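GMP reductase (Trypanosoma brucei brucei, PDB 6JIG) probably catalyses the NADPH-dependent reductive deamination of GMP to IMP, binding GMP both in its barrel and at its regulatory CBS domain. Local coordinates at residues G307-V312 with P347-G352; S332-C337 with A366-V371; T37-N42 with D285-N290. The protein carries 1 engineered substitution. All coordinates share one frame; numbering follows the deposited sequence.

Interaction 1: G307-V312 with P347-G352; sequences GLKIGV and PCIADG. With 5GP (guanosine-5'-monophosphate), chain B.
The bent side chain of K309 lies slantwise over the side chain of D351, its CG 3.5 Å from D351 CB, and turns its ammonium group to the carboxylate. CG leaves anti to the backbone N (chi1 -166°), and three further bends bring NZ to D351 OD2 at 2.9 Å in a salt bridge. NZ approaches from above the carboxylate plane, 38° out of it. The ammonium has two more partners, N290 OD1 and D259 OD2, and N290 ND2 also reaches D351 OD2, so the two charges share one buried polar network. D351 in turn holds the ribose of the bound GMP: hydrogen bonds run from O3' to OD1 and from O2' to OD2, although their modelled lengths are so short as to be doubtful. Strands 307-310 and 348-351 are the parallel sixth and seventh strands of a TIM barrel, joined by a beta-alpha-beta crossover through helix 330-344, and D351 sits at the C-terminal end, where barrels of this fold place their active sites. Four backbone bonds zip them together: P347 O accepts from L308 N at 3.0 Å, while L308 O to I349 N, I349 O to I310 N and I310 O to D351 N are each 2.8 Å. K309 and I349 project from one face, CG of K309 4.1 Å from CB of I349, with M372 of the next strand beside both. On the opposite face L308, I310, C348 and A350 lie toward the helical layer; C348 SG touches L308 CB and CD1, and I310 CG1 rests 4.1 Å from C348 CB, with A333 and C337 of helix 330-344 packed on the isoleucine. A CB on G311 would collide with D351 O and, at phi 150°, with the carbonyl oxygen of I310.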
loop_
_atom_site.group_PDB
_atom_site.type_symbol
_atom_site.label_atom_id
_atom_site.label_comp_id
_atom_site.label_asym_id
_atom_site.label_seq_id
_atom_site.Cartn_x
_atom_site.Cartn_y
_atom_site.Cartn_z
ATOM N N GLY A 307 -26.399 -39.619 -11.909
ATOM C CA GLY A 307 -25.473 -38.558 -12.267
ATOM C C GLY A 307 -24.415 -38.474 -11.189
ATOM O O GLY A 307 -24.634 -38.916 -10.056
ATOM N N LEU A 308 -23.252 -37.920 -11.550
ATOM C CA LEU A 308 -22.118 -37.806 -10.633
ATOM C C LEU A 308 -21.721 -36.347 -10.489
ATOM O O LEU A 308 -21.751 -35.588 -11.463
ATOM C CB LEU A 308 -20.901 -38.602 -11.123
ATOM C CG LEU A 308 -21.153 -40.090 -11.333
ATOM C CD1 LEU A 308 -19.961 -40.763 -12.016
ATOM C CD2 LEU A 308 -21.443 -40.733 -9.993
ATOM N N LYS A 309 -21.362 -35.944 -9.274
ATOM C CA LYS A 309 -20.892 -34.582 -9.046
ATOM C C LYS A 309 -19.404 -34.663 -8.704
ATOM O O LYS A 309 -19.017 -35.371 -7.771
ATOM C CB LYS A 309 -21.695 -33.871 -7.949
ATOM C CG LYS A 309 -21.452 -32.337 -7.949
ATOM C CD LYS A 309 -22.713 -31.521 -7.605
ATOM C CE LYS A 309 -23.136 -31.704 -6.147
ATOM N NZ LYS A 309 -22.033 -31.318 -5.177
ATOM N N ILE A 310 -18.580 -33.962 -9.482
ATOM C CA ILE A 310 -17.127 -34.119 -9.469
ATOM C C ILE A 310 -16.526 -32.897 -8.799
ATOM O O ILE A 310 -16.789 -31.770 -9.230
ATOM C CB ILE A 310 -16.548 -34.244 -10.892
ATOM C CG1 ILE A 310 -17.303 -35.280 -11.725
ATOM C CG2 ILE A 310 -15.014 -34.449 -10.864
ATOM C CD1 ILE A 310 -17.440 -36.602 -11.093
ATOM N N GLY A 311 -15.702 -33.117 -7.773
ATOM C CA GLY A 311 -14.914 -32.030 -7.217
ATOM C C GLY A 311 -14.634 -32.229 -5.740
ATOM O O GLY A 311 -15.568 -32.231 -4.936
ATOM N N VAL A 312 -13.365 -32.413 -5.374
ATOM C CA VAL A 312 -12.955 -32.516 -3.971
ATOM C C VAL A 312 -11.969 -31.378 -3.712
ATOM O O VAL A 312 -10.811 -31.436 -4.142
ATOM C CB VAL A 312 -12.345 -33.887 -3.650
ATOM C CG1 VAL A 312 -11.873 -33.950 -2.178
ATOM C CG2 VAL A 312 -13.363 -34.988 -3.913
ATOM N N PRO A 347 -24.230 -38.905 -16.748
ATOM C CA PRO A 347 -23.710 -37.536 -16.883
ATOM C C PRO A 347 -22.981 -37.074 -15.632
ATOM O O PRO A 347 -23.277 -37.511 -14.517
ATOM C CB PRO A 347 -24.969 -36.692 -17.125
ATOM C CG PRO A 347 -26.015 -37.689 -17.622
ATOM C CD PRO A 347 -25.694 -38.966 -16.885
ATOM N N CYS A 348 -22.038 -36.145 -15.830
ATOM C CA CYS A 348 -21.205 -35.640 -14.741
ATOM C C CYS A 348 -21.311 -34.127 -14.633
ATOM O O CYS A 348 -21.284 -33.420 -15.645
ATOM C CB CYS A 348 -19.739 -36.042 -14.937
ATOM S SG CYS A 348 -19.399 -37.807 -14.834
ATOM N N ILE A 349 -21.431 -33.647 -13.398
ATOM C CA ILE A 349 -21.438 -32.222 -13.066
ATOM C C ILE A 349 -20.033 -31.845 -12.596
ATOM O O ILE A 349 -19.566 -32.374 -11.586
ATOM C CB ILE A 349 -22.457 -31.915 -11.950
ATOM C CG1 ILE A 349 -23.855 -32.449 -12.305
ATOM C CG2 ILE A 349 -22.496 -30.386 -11.648
ATOM C CD1 ILE A 349 -24.758 -32.603 -11.092
ATOM N N ALA A 350 -19.364 -30.920 -13.285
ATOM C CA ALA A 350 -18.072 -30.399 -12.806
ATOM C C ALA A 350 -18.326 -29.305 -11.773
ATOM O O ALA A 350 -18.739 -28.199 -12.128
ATOM C CB ALA A 350 -17.239 -29.873 -13.970
ATOM N N ASP A 351 -18.063 -29.599 -10.492
ATOM C CA ASP A 351 -18.502 -28.758 -9.373
ATOM C C ASP A 351 -17.311 -28.081 -8.699
ATOM O O ASP A 351 -16.553 -28.734 -7.973
ATOM C CB ASP A 351 -19.278 -29.605 -8.357
ATOM C CG ASP A 351 -19.721 -28.814 -7.136
ATOM O OD1 ASP A 351 -19.812 -27.570 -7.223
ATOM O OD2 ASP A 351 -20.009 -29.449 -6.099
ATOM N N GLY A 352 -17.178 -26.777 -8.895
ATOM C CA GLY A 352 -16.238 -26.021 -8.088
ATOM C C GLY A 352 -15.028 -25.538 -8.881
ATOM O O GLY A 352 -14.547 -26.199 -9.810
HETATM P P 5GP B . -17.308 -22.291 -6.454
HETATM O O1P 5GP B . -15.807 -22.286 -6.689
HETATM O O2P 5GP B . -17.764 -21.268 -5.433
HETATM O O3P 5GP B . -18.134 -22.316 -7.716
HETATM O "O5'" 5GP B . -17.531 -23.744 -5.832
HETATM C "C5'" 5GP B . -18.737 -24.133 -5.193
HETATM C "C4'" 5GP B . -18.651 -25.568 -4.715
HETATM O "O4'" 5GP B . -17.771 -25.645 -3.570
HETATM C "C3'" 5GP B . -19.944 -26.188 -4.201
HETATM O "O3'" 5GP B . -20.823 -26.601 -5.241
HETATM C "C2'" 5GP B . -19.442 -27.330 -3.301
HETATM O "O2'" 5GP B . -19.131 -28.501 -4.045
HETATM C "C1'" 5GP B . -18.113 -26.772 -2.785
HETATM N N9 5GP B . -18.188 -26.343 -1.384
HETATM C C8 5GP B . -19.061 -25.482 -0.837
HETATM N N7 5GP B . -18.751 -25.353 0.480
HETATM C C5 5GP B . -17.665 -26.127 0.723
HETATM C C6 5GP B . -16.900 -26.391 1.850
HETATM O O6 5GP B . -17.185 -25.832 2.930
HETATM N N1 5GP B . -15.864 -27.241 1.761
HETATM C C2 5GP B . -15.549 -27.842 0.605
HETATM N N2 5GP B . -14.498 -28.690 0.544
HETATM N N3 5GP B . -16.265 -27.597 -0.519
HETATM C C4 5GP B . -17.318 -26.747 -0.462
#

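Interaction 2: S332-C337 with A366-V371; sequences SAVLAC and AGADTV
V334 and L335 of helix 330-344 close around A366, just after helix 357-365, where one helix of the TIM barrel's outer layer meets the turn that leads from the next helix into strand 370-373. V334 does most of the touching through one methyl. Its CG1, placed anti to the backbone N (chi1 173°), lies 3.8 Å from A366 CB and 3.6 Å from A366 O, and V334 CG1 also reaches A368 CB at 4.1 Å. L335 meets the same alanine with its branch CD2, 3.9 Å from A366 CB and 3.6 Å from A366 O. The alanine methyl is met by two branched side chains, and its carbonyl oxygen has a methyl group from each of them close by. No hydrogen bond joins the two segments directly; the contact is apolar and small, burying 182 Å² in all.

The shape of the A366 side comes from a Schellman motif that ends helix 357-365. G367 takes a positive phi (115°), at which a CB would press on the carbonyl oxygen of A366, and the chain then heads through A368 and D369 into the eighth strand of the barrel, 370-373. V334 and A368 both pack on A350, so strand 348-351 backs both sides of the contact, and I310 also touches the valine. Farther out, L335 packs on S6 of another subunit, and S332 OG is hydrogen-bonded to S6 OG of that subunit. One turn on from V334, the hydroxyl OG1 of T338 lies within hydrogen-bonding reach of two carbonyl oxygens, V334 O and A366 O.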
loop_
_atom_site.group_PDB
_atom_site.type_symbol
_atom_site.label_atom_id
_atom_site.label_comp_id
_atom_site.label_asym_id
_atom_site.label_seq_id
_atom_site.Cartn_x
_atom_site.Cartn_y
_atom_site.Cartn_z
ATOM N N SER A 332 -8.094 -32.656 -14.091
ATOM C CA SER A 332 -7.760 -34.076 -14.105
ATOM C C SER A 332 -8.886 -34.902 -13.488
ATOM O O SER A 332 -9.114 -36.046 -13.888
ATOM C CB SER A 332 -6.455 -34.328 -13.342
ATOM O OG SER A 332 -5.342 -33.764 -14.020
ATOM N N ALA A 333 -9.567 -34.356 -12.475
ATOM C CA ALA A 333 -10.658 -35.107 -11.851
ATOM C C ALA A 333 -11.803 -35.307 -12.835
ATOM O O ALA A 333 -12.368 -36.406 -12.940
ATOM C CB ALA A 333 -11.157 -34.381 -10.602
ATOM N N VAL A 334 -12.145 -34.254 -13.575
ATOM C CA VAL A 334 -13.189 -34.342 -14.597
ATOM C C VAL A 334 -12.785 -35.331 -15.688
ATOM O O VAL A 334 -13.580 -36.178 -16.111
ATOM C CB VAL A 334 -13.481 -32.943 -15.163
ATOM C CG1 VAL A 334 -14.450 -33.015 -16.380
ATOM C CG2 VAL A 334 -14.050 -32.044 -14.060
ATOM N N LEU A 335 -11.546 -35.229 -16.175
ATOM C CA LEU A 335 -11.089 -36.152 -17.209
ATOM C C LEU A 335 -11.209 -37.596 -16.756
ATOM O O LEU A 335 -11.704 -38.451 -17.499
ATOM C CB LEU A 335 -9.641 -35.849 -17.587
ATOM C CG LEU A 335 -9.349 -34.620 -18.454
ATOM C CD1 LEU A 335 -7.845 -34.372 -18.473
ATOM C CD2 LEU A 335 -9.864 -34.790 -19.879
ATOM N N ALA A 336 -10.753 -37.891 -15.537
ATOM C CA ALA A 336 -10.731 -39.277 -15.096
ATOM C C ALA A 336 -12.141 -39.778 -14.832
ATOM O O ALA A 336 -12.478 -40.917 -15.173
ATOM C CB ALA A 336 -9.867 -39.429 -13.838
ATOM N N CYS A 337 -12.978 -38.943 -14.224
ATOM C CA CYS A 337 -14.307 -39.420 -13.866
ATOM C C CYS A 337 -15.188 -39.580 -15.096
ATOM O O CYS A 337 -15.976 -40.535 -15.178
ATOM C CB CYS A 337 -14.961 -38.473 -12.862
ATOM S SG CYS A 337 -14.202 -38.506 -11.217
ATOM N N ALA A 366 -13.391 -31.145 -21.179
ATOM C CA ALA A 366 -12.807 -32.273 -20.466
ATOM C C ALA A 366 -13.814 -33.400 -20.208
ATOM O O ALA A 366 -13.463 -34.393 -19.562
ATOM C CB ALA A 366 -12.207 -31.800 -19.135
ATOM N N GLY A 367 -15.049 -33.280 -20.687
ATOM C CA GLY A 367 -16.023 -34.357 -20.578
ATOM C C GLY A 367 -17.230 -34.066 -19.712
ATOM O O GLY A 367 -18.151 -34.893 -19.692
ATOM N N ALA A 368 -17.272 -32.956 -18.969
ATOM C CA ALA A 368 -18.436 -32.707 -18.114
ATOM C C ALA A 368 -19.676 -32.418 -18.948
ATOM O O ALA A 368 -19.599 -31.783 -19.997
ATOM C CB ALA A 368 -18.198 -31.526 -17.175
ATOM N N ASP A 369 -20.841 -32.862 -18.450
ATOM C CA ASP A 369 -22.102 -32.502 -19.099
ATOM C C ASP A 369 -22.680 -31.192 -18.593
ATOM O O ASP A 369 -23.346 -30.482 -19.362
ATOM C CB ASP A 369 -23.131 -33.632 -18.921
ATOM C CG ASP A 369 -22.613 -34.933 -19.470
ATOM O OD1 ASP A 369 -22.562 -35.058 -20.703
ATOM O OD2 ASP A 369 -22.136 -35.773 -18.677
ATOM N N THR A 370 -22.450 -30.863 -17.327
ATOM C CA THR A 370 -22.866 -29.593 -16.754
ATOM C C THR A 370 -21.754 -29.077 -15.849
ATOM O O THR A 370 -20.828 -29.807 -15.483
ATOM C CB THR A 370 -24.147 -29.710 -15.911
ATOM O OG1 THR A 370 -23.945 -30.688 -14.883
ATOM C CG2 THR A 370 -25.370 -30.090 -16.773
ATOM N N VAL A 371 -21.881 -27.811 -15.462
ATOM C CA VAL A 371 -21.032 -27.216 -14.430
ATOM C C VAL A 371 -21.925 -26.724 -13.299
ATOM O O VAL A 371 -23.073 -26.323 -13.520
ATOM C CB VAL A 371 -20.175 -26.050 -14.975
ATOM C CG1 VAL A 371 -19.186 -26.547 -16.045
ATOM C CG2 VAL A 371 -21.061 -24.952 -15.546
#

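Interaction 3: T37-N42 with D285-N290; sequences TRLSRN and DIIAGN
From L39 to N42 the chain bends past D285 of strand 285-291, with the CA atoms of N42 and D285 6.7 Å apart as the nearest backbone pair. L39 and S40 form a classic beta bulge opposite V43 in a small antiparallel hairpin, strands 37-40 and 43-45, which packs at the N-terminal end of the TIM barrel, away from the bound GMP. The D285 carboxylate receives three hydrogen bonds. D285 OD2 takes two: S40 OG comes to its anti lone pair at 2.8 Å, and N42 N to its syn lone pair at 2.7 Å. D285 OD1 accepts N42 ND2 through its own syn lone pair at 2.8 Å, an almost straight bond (173°) in the plane of the N42 amide, although amide and carboxylate planes stand 52° apart. S40 OG occupies the crowded position between backbone N and carbonyl carbon (chi1 46°), which turns it to the acid. Gripped at both oxygens, the carboxylate is held against rotation and is probably ionised; the opposite charge of R38 NH2 lies 6.9 Å from D285 OD2, not in contact. R38 NE and NH2 make weak hydrogen bonds to R41 O across the turn. R41 sends NH1 to R344 O beyond the hairpin. Next to the polar cluster, two residues further along the strand, the contact turns apolar. I287 CG1 lies 4.0 Å from S40 CB, and L39 crosses the isoleucine at about a right angle, L39 CG 3.9 Å from I287 CD1.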
loop_
_atom_site.group_PDB
_atom_site.type_symbol
_atom_site.label_atom_id
_atom_site.label_comp_id
_atom_site.label_asym_id
_atom_site.label_seq_id
_atom_site.Cartn_x
_atom_site.Cartn_y
_atom_site.Cartn_z
ATOM N N THR A 37 -27.995 -30.383 -22.965
ATOM C CA THR A 37 -27.143 -31.350 -22.284
ATOM C C THR A 37 -28.003 -32.162 -21.327
ATOM O O THR A 37 -29.216 -31.959 -21.232
ATOM C CB THR A 37 -25.990 -30.643 -21.550
ATOM O OG1 THR A 37 -25.007 -31.612 -21.167
ATOM C CG2 THR A 37 -26.501 -29.946 -20.292
ATOM N N ARG A 38 -27.366 -33.090 -20.615
ATOM C CA ARG A 38 -28.028 -33.906 -19.607
ATOM C C ARG A 38 -27.483 -33.566 -18.229
ATOM O O ARG A 38 -26.261 -33.522 -18.023
ATOM C CB ARG A 38 -27.840 -35.395 -19.890
ATOM C CG ARG A 38 -28.297 -35.807 -21.286
ATOM C CD ARG A 38 -28.553 -37.300 -21.380
ATOM N NE ARG A 38 -29.889 -37.623 -20.895
ATOM C CZ ARG A 38 -30.962 -37.773 -21.670
ATOM N NH1 ARG A 38 -30.873 -37.641 -22.991
ATOM N NH2 ARG A 38 -32.133 -38.057 -21.114
ATOM N N LEU A 39 -28.395 -33.299 -17.305
ATOM C CA LEU A 39 -28.035 -33.197 -15.902
ATOM C C LEU A 39 -27.800 -34.575 -15.303
ATOM O O LEU A 39 -26.851 -34.779 -14.532
ATOM C CB LEU A 39 -29.147 -32.470 -15.155
ATOM C CG LEU A 39 -28.979 -32.436 -13.645
ATOM C CD1 LEU A 39 -27.825 -31.499 -13.279
ATOM C CD2 LEU A 39 -30.277 -31.996 -12.986
ATOM N N SER A 40 -28.664 -35.524 -15.651
ATOM C CA SER A 40 -28.601 -36.895 -15.178
ATOM C C SER A 40 -29.222 -37.768 -16.265
ATOM O O SER A 40 -29.650 -37.269 -17.310
ATOM C CB SER A 40 -29.332 -37.065 -13.838
ATOM O OG SER A 40 -30.600 -36.433 -13.863
ATOM N N ARG A 41 -29.279 -39.078 -16.006
ATOM C CA ARG A 41 -29.692 -40.033 -17.038
ATOM C C ARG A 41 -31.013 -39.624 -17.683
ATOM O O ARG A 41 -31.178 -39.733 -18.904
ATOM C CB ARG A 41 -29.820 -41.438 -16.448
ATOM C CG ARG A 41 -28.537 -42.254 -16.221
ATOM C CD ARG A 41 -28.949 -43.710 -15.940
ATOM N NE ARG A 41 -27.959 -44.552 -15.270
ATOM C CZ ARG A 41 -26.992 -45.234 -15.892
ATOM N NH1 ARG A 41 -26.844 -45.172 -17.217
ATOM N NH2 ARG A 41 -26.158 -45.984 -15.184
ATOM N N ASN A 42 -31.956 -39.125 -16.888
ATOM C CA ASN A 42 -33.292 -38.852 -17.405
ATOM C C ASN A 42 -33.679 -37.378 -17.339
ATOM O O ASN A 42 -34.867 -37.059 -17.436
ATOM C CB ASN A 42 -34.307 -39.721 -16.662
ATOM C CG ASN A 42 -33.967 -41.193 -16.762
ATOM O OD1 ASN A 42 -34.012 -41.769 -17.845
ATOM N ND2 ASN A 42 -33.581 -41.799 -15.644
ATOM N N ASP A 285 -34.398 -39.159 -10.570
ATOM C CA ASP A 285 -32.970 -39.413 -10.717
ATOM C C ASP A 285 -32.223 -39.075 -9.432
ATOM O O ASP A 285 -32.516 -38.081 -8.762
ATOM C CB ASP A 285 -32.410 -38.593 -11.875
ATOM C CG ASP A 285 -32.622 -39.257 -13.225
ATOM O OD1 ASP A 285 -33.322 -40.293 -13.301
ATOM O OD2 ASP A 285 -32.097 -38.724 -14.218
ATOM N N ILE A 286 -31.245 -39.910 -9.102
ATOM C CA ILE A 286 -30.412 -39.749 -7.918
ATOM C C ILE A 286 -29.005 -39.398 -8.398
ATOM O O ILE A 286 -28.334 -40.222 -9.028
ATOM C CB ILE A 286 -30.391 -41.017 -7.056
ATOM C CG1 ILE A 286 -31.823 -41.498 -6.752
ATOM C CG2 ILE A 286 -29.632 -40.764 -5.746
ATOM C CD1 ILE A 286 -32.677 -40.461 -6.041
ATOM N N ILE A 287 -28.568 -38.179 -8.086
ATOM C CA ILE A 287 -27.209 -37.702 -8.355
ATOM C C ILE A 287 -26.417 -37.825 -7.061
ATOM O O ILE A 287 -26.979 -37.673 -5.964
ATOM C CB ILE A 287 -27.246 -36.252 -8.875
ATOM C CG1 ILE A 287 -28.087 -36.186 -10.160
ATOM C CG2 ILE A 287 -25.801 -35.683 -9.130
ATOM C CD1 ILE A 287 -28.423 -34.775 -10.614
ATOM N N ALA A 288 -25.122 -38.141 -7.169
ATOM C CA ALA A 288 -24.312 -38.348 -5.974
ATOM C C ALA A 288 -22.910 -37.782 -6.177
ATOM O O ALA A 288 -22.375 -37.794 -7.283
ATOM C CB ALA A 288 -24.195 -39.825 -5.608
ATOM N N GLY A 289 -22.332 -37.304 -5.085
ATOM C CA GLY A 289 -20.974 -36.781 -5.063
ATOM C C GLY A 289 -20.629 -36.462 -3.623
ATOM O O GLY A 289 -21.434 -36.694 -2.714
ATOM N N ASN A 290 -19.431 -35.902 -3.410
ATOM C CA ASN A 290 -18.516 -35.472 -4.469
ATOM C C ASN A 290 -17.325 -36.414 -4.599
ATOM O O ASN A 290 -16.816 -36.935 -3.601
ATOM C CB ASN A 290 -18.013 -34.051 -4.189
ATOM C CG ASN A 290 -18.913 -32.994 -4.787
ATOM O OD1 ASN A 290 -20.115 -33.208 -4.939
ATOM N ND2 ASN A 290 -18.330 -31.857 -5.165
#

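All three contacts belong to one TIM barrel but occupy different layers. Interaction 1 joins neighbouring strands in the wall, fully buried, and combines backbone bonds with a charged network at the ligand end. Interaction 2 lies outside that wall, between helix 330-344 and the turn after helix 357-365; it is apolar and largely buried, with L335 and G367 partly exposed. The neighbouring strands 348-351 and 370-373 link these two. Interaction 3 sits at the opposite end of the barrel, mostly buried with N42 at its exposed edge, and ties a hairpin to D285 of strand 285-291 by carboxylate bonds. N290 of its strand extends to the polar network of interaction 1, while T37 OG1 reaches D369 O of interaction 2.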